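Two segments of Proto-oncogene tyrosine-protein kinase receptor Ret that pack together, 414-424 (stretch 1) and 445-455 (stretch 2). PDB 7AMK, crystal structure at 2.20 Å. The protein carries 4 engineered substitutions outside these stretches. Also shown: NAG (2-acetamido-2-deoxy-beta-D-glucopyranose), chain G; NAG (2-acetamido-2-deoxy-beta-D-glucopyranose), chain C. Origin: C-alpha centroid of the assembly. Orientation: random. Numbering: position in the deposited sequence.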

ATOM      1  N   ALA A 414       4.137 -20.935 -47.694  1.00 77.01           N
ATOM      2  CA  ALA A 414       5.309 -20.752 -46.848  1.00 74.30           C
ATOM      3  C   ALA A 414       5.882 -19.346 -46.993  1.00 75.32           C
ATOM      4  O   ALA A 414       6.302 -18.735 -46.002  1.00 63.88           O
ATOM      5  CB  ALA A 414       6.363 -21.808 -47.188  1.00 71.25           C
ATOM      6  N   GLU A 415       5.895 -18.815 -48.219  1.00 77.24           N
ATOM      7  CA  GLU A 415       6.430 -17.475 -48.445  1.00 76.16           C
ATOM      8  C   GLU A 415       5.610 -16.420 -47.717  1.00 73.46           C
ATOM      9  O   GLU A 415       6.163 -15.453 -47.180  1.00 78.01           O
ATOM     10  CB  GLU A 415       6.472 -17.174 -49.941  1.00 79.18           C
ATOM     11  N   ALA A 416       4.284 -16.588 -47.690  1.00 83.84           N
ATOM     12  CA  ALA A 416       3.416 -15.626 -47.017  1.00 87.88           C
ATOM     13  C   ALA A 416       3.551 -15.677 -45.498  1.00 75.42           C
ATOM     14  O   ALA A 416       3.251 -14.685 -44.826  1.00 71.82           O
ATOM     15  CB  ALA A 416       1.959 -15.865 -47.425  1.00 86.07           C
ATOM     16  N   GLN A 417       3.992 -16.808 -44.945  1.00 69.68           N
ATOM     17  CA  GLN A 417       4.188 -16.912 -43.506  1.00 71.19           C
ATOM     18  C   GLN A 417       5.275 -15.966 -42.998  1.00 73.00           C
ATOM     19  O   GLN A 417       5.262 -15.603 -41.814  1.00 69.18           O
ATOM     20  CB  GLN A 417       4.517 -18.366 -43.150  1.00 74.46           C
ATOM     21  CG  GLN A 417       4.072 -18.813 -41.760  1.00 80.74           C
ATOM     22  CD  GLN A 417       4.250 -20.310 -41.551  1.00 78.04           C
ATOM     23  OE1 GLN A 417       4.419 -21.071 -42.508  1.00 77.08           O
ATOM     24  NE2 GLN A 417       4.219 -20.740 -40.295  1.00 67.70           N
ATOM     25  N   SER A 418       6.203 -15.539 -43.863  1.00 66.40           N
ATOM     26  CA  SER A 418       7.300 -14.680 -43.430  1.00 57.24           C
ATOM     27  C   SER A 418       6.909 -13.209 -43.295  1.00 57.51           C
ATOM     28  O   SER A 418       7.594 -12.469 -42.586  1.00 61.92           O
ATOM     29  CB  SER A 418       8.478 -14.805 -44.397  1.00 66.01           C
ATOM     30  OG  SER A 418       8.131 -14.339 -45.686  1.00 62.12           O
ATOM     31  N   CYS A 419       5.841 -12.752 -43.951  1.00 59.38           N
ATOM     32  CA  CYS A 419       5.430 -11.365 -43.749  1.00 53.99           C
ATOM     33  C   CYS A 419       5.107 -11.092 -42.289  1.00 56.96           C
ATOM     34  O   CYS A 419       5.211  -9.947 -41.834  1.00 53.18           O
ATOM     35  CB  CYS A 419       4.210 -11.007 -44.600  1.00 57.23           C
ATOM     36  SG  CYS A 419       4.432 -10.808 -46.390  1.00 74.82           S
ATOM     37  N   TYR A 420       4.704 -12.124 -41.545  1.00 52.73           N
ATOM     38  CA  TYR A 420       4.254 -11.956 -40.166  1.00 58.53           C
ATOM     39  C   TYR A 420       5.404 -11.854 -39.165  1.00 60.69           C
ATOM     40  O   TYR A 420       5.150 -11.597 -37.978  1.00 50.78           O
ATOM     41  CB  TYR A 420       3.299 -13.100 -39.791  1.00 60.44           C
ATOM     42  CG  TYR A 420       2.052 -13.123 -40.648  1.00 53.90           C
ATOM     43  CD1 TYR A 420       0.958 -12.325 -40.338  1.00 57.51           C
ATOM     44  CD2 TYR A 420       1.981 -13.914 -41.783  1.00 60.95           C
ATOM     45  CE1 TYR A 420      -0.185 -12.329 -41.131  1.00 50.78           C
ATOM     46  CE2 TYR A 420       0.851 -13.924 -42.576  1.00 68.07           C
ATOM     47  CZ  TYR A 420      -0.227 -13.128 -42.245  1.00 62.16           C
ATOM     48  OH  TYR A 420      -1.353 -13.139 -43.033  1.00 71.17           O
ATOM     49  N   TRP A 421       6.652 -12.029 -39.619  1.00 60.92           N
ATOM     50  CA  TRP A 421       7.807 -11.768 -38.768  1.00 55.67           C
ATOM     51  C   TRP A 421       7.983 -10.289 -38.479  1.00 51.29           C
ATOM     52  O   TRP A 421       8.706  -9.943 -37.543  1.00 54.98           O
ATOM     53  CB  TRP A 421       9.085 -12.296 -39.418  1.00 56.47           C
ATOM     54  CG  TRP A 421       9.057 -13.749 -39.704  1.00 60.03           C
ATOM     55  CD1 TRP A 421       8.164 -14.659 -39.229  1.00 57.74           C
ATOM     56  CD2 TRP A 421       9.964 -14.476 -40.547  1.00 59.70           C
ATOM     57  NE1 TRP A 421       8.456 -15.907 -39.718  1.00 53.92           N
ATOM     58  CE2 TRP A 421       9.555 -15.823 -40.531  1.00 62.51           C
ATOM     59  CE3 TRP A 421      11.080 -14.116 -41.314  1.00 63.40           C
ATOM     60  CZ2 TRP A 421      10.225 -16.817 -41.247  1.00 64.44           C
ATOM     61  CZ3 TRP A 421      11.746 -15.100 -42.024  1.00 61.95           C
ATOM     62  CH2 TRP A 421      11.314 -16.436 -41.986  1.00 68.44           C
ATOM     63  N   ALA A 422       7.350  -9.417 -39.268  1.00 54.99           N
ATOM     64  CA  ALA A 422       7.596  -7.982 -39.150  1.00 58.31           C
ATOM     65  C   ALA A 422       7.211  -7.453 -37.781  1.00 55.23           C
ATOM     66  O   ALA A 422       7.741  -6.431 -37.333  1.00 58.76           O
ATOM     67  CB  ALA A 422       6.824  -7.222 -40.226  1.00 44.83           C
ATOM     68  N   VAL A 423       6.288  -8.119 -37.109  1.00 49.00           N
ATOM     69  CA  VAL A 423       5.774  -7.658 -35.831  1.00 56.00           C
ATOM     70  C   VAL A 423       5.853  -8.806 -34.844  1.00 53.32           C
ATOM     71  O   VAL A 423       5.645  -9.966 -35.210  1.00 56.73           O
ATOM     72  CB  VAL A 423       4.329  -7.139 -35.963  1.00 56.12           C
ATOM     73  CG1 VAL A 423       3.655  -7.086 -34.599  1.00 57.33           C
ATOM     74  CG2 VAL A 423       4.330  -5.762 -36.624  1.00 56.11           C
ATOM     75  N   SER A 424       6.185  -8.483 -33.600  1.00 54.88           N
ATOM     76  CA  SER A 424       6.194  -9.449 -32.515  1.00 54.98           C
ATOM     77  C   SER A 424       5.567  -8.791 -31.292  1.00 50.43           C
ATOM     78  O   SER A 424       5.234  -7.601 -31.303  1.00 48.25           O
ATOM     79  CB  SER A 424       7.612  -9.946 -32.226  1.00 59.39           C
ATOM     80  OG  SER A 424       7.577 -11.002 -31.281  1.00 66.34           O
ATOM     81  N   ARG A 445      10.106  -4.818 -47.253  1.00 56.34           N
ATOM     82  CA  ARG A 445      10.396  -4.397 -48.612  1.00 58.37           C
ATOM     83  C   ARG A 445       9.499  -5.082 -49.633  1.00 62.80           C
ATOM     84  O   ARG A 445       9.577  -4.750 -50.819  1.00 71.25           O
ATOM     85  CB  ARG A 445      11.870  -4.656 -48.930  1.00 61.40           C
ATOM     86  CG  ARG A 445      12.806  -4.244 -47.805  1.00 62.38           C
ATOM     87  CD  ARG A 445      12.449  -2.858 -47.273  1.00 61.81           C
ATOM     88  NE  ARG A 445      12.729  -2.720 -45.847  1.00 61.45           N
ATOM     89  N   ARG A 446       8.649  -6.016 -49.209  1.00 69.36           N
ATOM     90  CA  ARG A 446       7.746  -6.696 -50.123  1.00 67.01           C
ATOM     91  C   ARG A 446       6.375  -6.051 -50.043  1.00 67.24           C
ATOM     92  O   ARG A 446       5.784  -6.022 -48.953  1.00 66.05           O
ATOM     93  CB  ARG A 446       7.657  -8.177 -49.784  1.00 68.39           C
ATOM     94  CG  ARG A 446       9.017  -8.836 -49.568  1.00 68.99           C
ATOM     95  CD  ARG A 446       9.020 -10.299 -50.005  1.00 73.13           C
ATOM     96  NE  ARG A 446       8.076 -11.119 -49.255  1.00 69.31           N
ATOM     97  CZ  ARG A 446       8.392 -11.846 -48.192  1.00 73.68           C
ATOM     98  NH1 ARG A 446       9.633 -11.897 -47.731  1.00 65.08           N
ATOM     99  NH2 ARG A 446       7.437 -12.541 -47.576  1.00 70.48           N
ATOM    100  N   PRO A 447       5.837  -5.513 -51.141  1.00 69.01           N
ATOM    101  CA  PRO A 447       4.536  -4.828 -51.060  1.00 66.86           C
ATOM    102  C   PRO A 447       3.429  -5.673 -50.463  1.00 61.47           C
ATOM    103  O   PRO A 447       2.503  -5.113 -49.860  1.00 56.77           O
ATOM    104  CB  PRO A 447       4.247  -4.474 -52.523  1.00 63.54           C
ATOM    105  CG  PRO A 447       5.582  -4.330 -53.135  1.00 67.04           C
ATOM    106  CD  PRO A 447       6.439  -5.383 -52.478  1.00 74.30           C
ATOM    107  N   GLU A 448       3.490  -7.003 -50.603  1.00 65.86           N
ATOM    108  CA  GLU A 448       2.476  -7.875 -50.013  1.00 58.68           C
ATOM    109  C   GLU A 448       2.586  -7.961 -48.493  1.00 63.37           C
ATOM    110  O   GLU A 448       1.619  -8.368 -47.839  1.00 53.24           O
ATOM    111  CB  GLU A 448       2.572  -9.281 -50.610  1.00 54.20           C
ATOM    112  N   CYS A 449       3.738  -7.589 -47.925  1.00 66.08           N
ATOM    113  CA  CYS A 449       3.987  -7.659 -46.490  1.00 65.60           C
ATOM    114  C   CYS A 449       3.609  -6.382 -45.749  1.00 59.45           C
ATOM    115  O   CYS A 449       4.016  -6.212 -44.594  1.00 61.95           O
ATOM    116  CB  CYS A 449       5.464  -7.959 -46.209  1.00 59.57           C
ATOM    117  SG  CYS A 449       6.067  -9.606 -46.618  1.00 59.96           S
ATOM    118  N   GLN A 450       2.860  -5.476 -46.378  1.00 52.72           N
ATOM    119  CA  GLN A 450       2.568  -4.193 -45.753  1.00 57.61           C
ATOM    120  C   GLN A 450       1.208  -4.139 -45.067  1.00 60.30           C
ATOM    121  O   GLN A 450       0.928  -3.163 -44.357  1.00 55.40           O
ATOM    122  CB  GLN A 450       2.679  -3.068 -46.790  1.00 52.36           C
ATOM    123  CG  GLN A 450       4.116  -2.754 -47.162  1.00 57.75           C
ATOM    124  CD  GLN A 450       4.230  -1.585 -48.116  1.00 66.47           C
ATOM    125  OE1 GLN A 450       3.275  -0.823 -48.282  1.00 66.68           O
ATOM    126  NE2 GLN A 450       5.400  -1.437 -48.755  1.00 53.57           N
ATOM    127  N   GLU A 451       0.368  -5.157 -45.240  1.00 53.55           N
ATOM    128  CA  GLU A 451      -0.929  -5.227 -44.573  1.00 61.38           C
ATOM    129  C   GLU A 451      -1.042  -6.583 -43.882  1.00 58.87           C
ATOM    130  O   GLU A 451      -1.208  -7.612 -44.544  1.00 54.66           O
ATOM    131  CB  GLU A 451      -2.067  -4.998 -45.568  1.00 63.19           C
ATOM    132  CG  GLU A 451      -2.158  -3.554 -46.068  1.00 59.37           C
ATOM    133  CD  GLU A 451      -2.564  -2.557 -44.972  1.00 63.55           C
ATOM    134  OE1 GLU A 451      -2.875  -2.989 -43.839  1.00 63.68           O
ATOM    135  OE2 GLU A 451      -2.583  -1.337 -45.246  1.00 61.43           O
ATOM    136  N   LEU A 452      -0.939  -6.586 -42.558  1.00 47.13           N
ATOM    137  CA  LEU A 452      -0.883  -7.813 -41.780  1.00 37.41           C
ATOM    138  C   LEU A 452      -2.142  -7.942 -40.937  1.00 35.95           C
ATOM    139  O   LEU A 452      -2.596  -6.971 -40.329  1.00 44.28           O
ATOM    140  CB  LEU A 452       0.357  -7.838 -40.887  1.00 40.74           C
ATOM    141  CG  LEU A 452       1.702  -7.677 -41.594  1.00 48.86           C
ATOM    142  CD1 LEU A 452       2.804  -7.533 -40.574  1.00 39.38           C
ATOM    143  CD2 LEU A 452       1.958  -8.870 -42.505  1.00 43.62           C
ATOM    144  N   GLU A 453      -2.711  -9.144 -40.923  1.00 35.84           N
ATOM    145  CA  GLU A 453      -3.917  -9.450 -40.164  1.00 41.59           C
ATOM    146  C   GLU A 453      -3.562 -10.548 -39.173  1.00 41.69           C
ATOM    147  O   GLU A 453      -3.233 -11.666 -39.577  1.00 44.04           O
ATOM    148  CB  GLU A 453      -5.065  -9.878 -41.081  1.00 35.52           C
ATOM    149  N   TYR A 454      -3.613 -10.227 -37.881  1.00 35.46           N
ATOM    150  CA  TYR A 454      -3.285 -11.175 -36.831  1.00 33.23           C
ATOM    151  C   TYR A 454      -4.513 -11.501 -35.997  1.00 38.36           C
ATOM    152  O   TYR A 454      -5.521 -10.790 -36.006  1.00 30.49           O
ATOM    153  CB  TYR A 454      -2.202 -10.637 -35.892  1.00 31.78           C
ATOM    154  CG  TYR A 454      -0.846 -10.392 -36.492  1.00 37.81           C
ATOM    155  CD1 TYR A 454      -0.539  -9.170 -37.080  1.00 40.34           C
ATOM    156  CD2 TYR A 454       0.153 -11.363 -36.436  1.00 34.29           C
ATOM    157  CE1 TYR A 454       0.716  -8.926 -37.615  1.00 35.07           C
ATOM    158  CE2 TYR A 454       1.413 -11.124 -36.967  1.00 35.86           C
ATOM    159  CZ  TYR A 454       1.685  -9.904 -37.553  1.00 36.15           C
ATOM    160  OH  TYR A 454       2.924  -9.645 -38.091  1.00 45.42           O
ATOM    161  N   VAL A 455      -4.396 -12.589 -35.250  1.00 37.19           N
ATOM    162  CA  VAL A 455      -5.256 -12.861 -34.113  1.00 35.11           C
ATOM    163  C   VAL A 455      -4.412 -12.660 -32.866  1.00 31.81           C
ATOM    164  O   VAL A 455      -3.284 -13.163 -32.789  1.00 32.02           O
ATOM    165  CB  VAL A 455      -5.854 -14.279 -34.165  1.00 40.63           C
ATOM    166  CG1 VAL A 455      -6.488 -14.608 -32.817  1.00 36.22           C
ATOM    167  CG2 VAL A 455      -6.905 -14.382 -35.275  1.00 31.36           C
TER
HETATM  168  C1  NAG G   1      11.580 -12.106 -35.807  1.00 60.70           C
HETATM  169  C2  NAG G   1      10.703 -13.353 -35.864  1.00 63.78           C
HETATM  170  C3  NAG G   1      11.552 -14.597 -36.114  1.00 69.12           C
HETATM  171  C4  NAG G   1      12.457 -14.404 -37.325  1.00 69.03           C
HETATM  172  C5  NAG G   1      13.242 -13.104 -37.208  1.00 74.11           C
HETATM  173  C6  NAG G   1      14.041 -12.789 -38.449  1.00 69.16           C
HETATM  174  C7  NAG G   1       8.645 -13.145 -34.559  1.00 65.86           C
HETATM  175  C8  NAG G   1       8.048 -12.558 -35.803  1.00 58.90           C
HETATM  176  N2  NAG G   1       9.928 -13.506 -34.645  1.00 59.94           N
HETATM  177  O3  NAG G   1      10.663 -15.688 -36.336  1.00 68.52           O
HETATM  178  O4  NAG G   1      13.405 -15.462 -37.402  1.00 74.97           O
HETATM  179  O5  NAG G   1      12.344 -12.005 -37.001  1.00 77.64           O
HETATM  180  O6  NAG G   1      14.588 -11.478 -38.400  1.00 81.77           O
HETATM  181  O7  NAG G   1       7.995 -13.285 -33.521  1.00 65.18           O
HETATM  182  C1  NAG C   2      12.958 -16.478 -38.301  1.00 70.32           C
HETATM  183  C2  NAG C   2      14.197 -17.200 -38.800  1.00 82.86           C
HETATM  184  C3  NAG C   2      13.799 -18.358 -39.715  1.00 86.62           C
HETATM  185  C4  NAG C   2      12.826 -19.285 -38.997  1.00 89.55           C
HETATM  186  C5  NAG C   2      11.636 -18.490 -38.455  1.00 81.24           C
HETATM  187  C6  NAG C   2      10.724 -19.317 -37.580  1.00 82.34           C
HETATM  188  C7  NAG C   2      16.045 -15.583 -38.861  1.00 83.59           C
HETATM  189  C8  NAG C   2      16.874 -14.681 -39.728  1.00 84.51           C
HETATM  190  N2  NAG C   2      15.092 -16.282 -39.487  1.00 87.85           N
HETATM  191  O3  NAG C   2      14.959 -19.077 -40.126  1.00 86.07           O
HETATM  192  O4  NAG C   2      12.371 -20.300 -39.886  1.00 90.29           O
HETATM  193  O5  NAG C   2      12.096 -17.401 -37.639  1.00 79.93           O
HETATM  194  O6  NAG C   2      10.960 -19.062 -36.200  1.00 66.14           O
HETATM  195  O7  NAG C   2      16.231 -15.675 -37.648  1.00 78.02           O

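Small disulfide-containing contacts in extracellular proteins often combine one covalent link with a few polar and apolar contacts around it, and these two segments of the Ret receptor, which bury 487 Å² between them, illustrate the principle. Along the second stretch, the first residue to engage is Arg446. Its long side chain reaches across so that NH2 donates a hydrogen bond to Ser418 OG, 2.7 Å away and nearly straight at 166°, with the hydroxyl lying near the guanidinium plane. Ser418 OG in turn donates to Glu415 O at 2.7 Å, so a small hydroxyl serves as acceptor and donor at once and relays the arginine to the backbone.

Arg446 O also accepts a backbone hydrogen bond from Cys449 N (2.8 Å), closing the turn that leads into the cysteine. Cys449 and Cys419 both point toward the opposite stretch, both in the m rotamer, and their SG atoms bond at 2.0 Å with a chi3 of -76°. Both residues are buried, and their CA atoms lie 4.8 Å apart.

Gln450 points away and Glu451 is out of reach, but with Leu452 the strand begins to contribute. Its CA-to-CB bond runs sideways, yet the branched end comes nearer: CD2 packs 3.7 Å from Cys419 CB and over one face of the Tyr420 ring, while CD1 lies 4.0 Å from Ala422 CB, where the short alanine side chain meets the methyl. Glu453 contributes backbone, its O lying 3.5 Å from Tyr420 CE1.

Tyr454 completes the contact. The edge of Tyr420 meets its face, with planes at 84° and CD1 of Tyr420 3.6 Å from CE2 of Tyr454. The phenol suits this buried place because its ring packs against apolar neighbours, including Val423, while its OH donates to Tyr420 O at 3.0 Å.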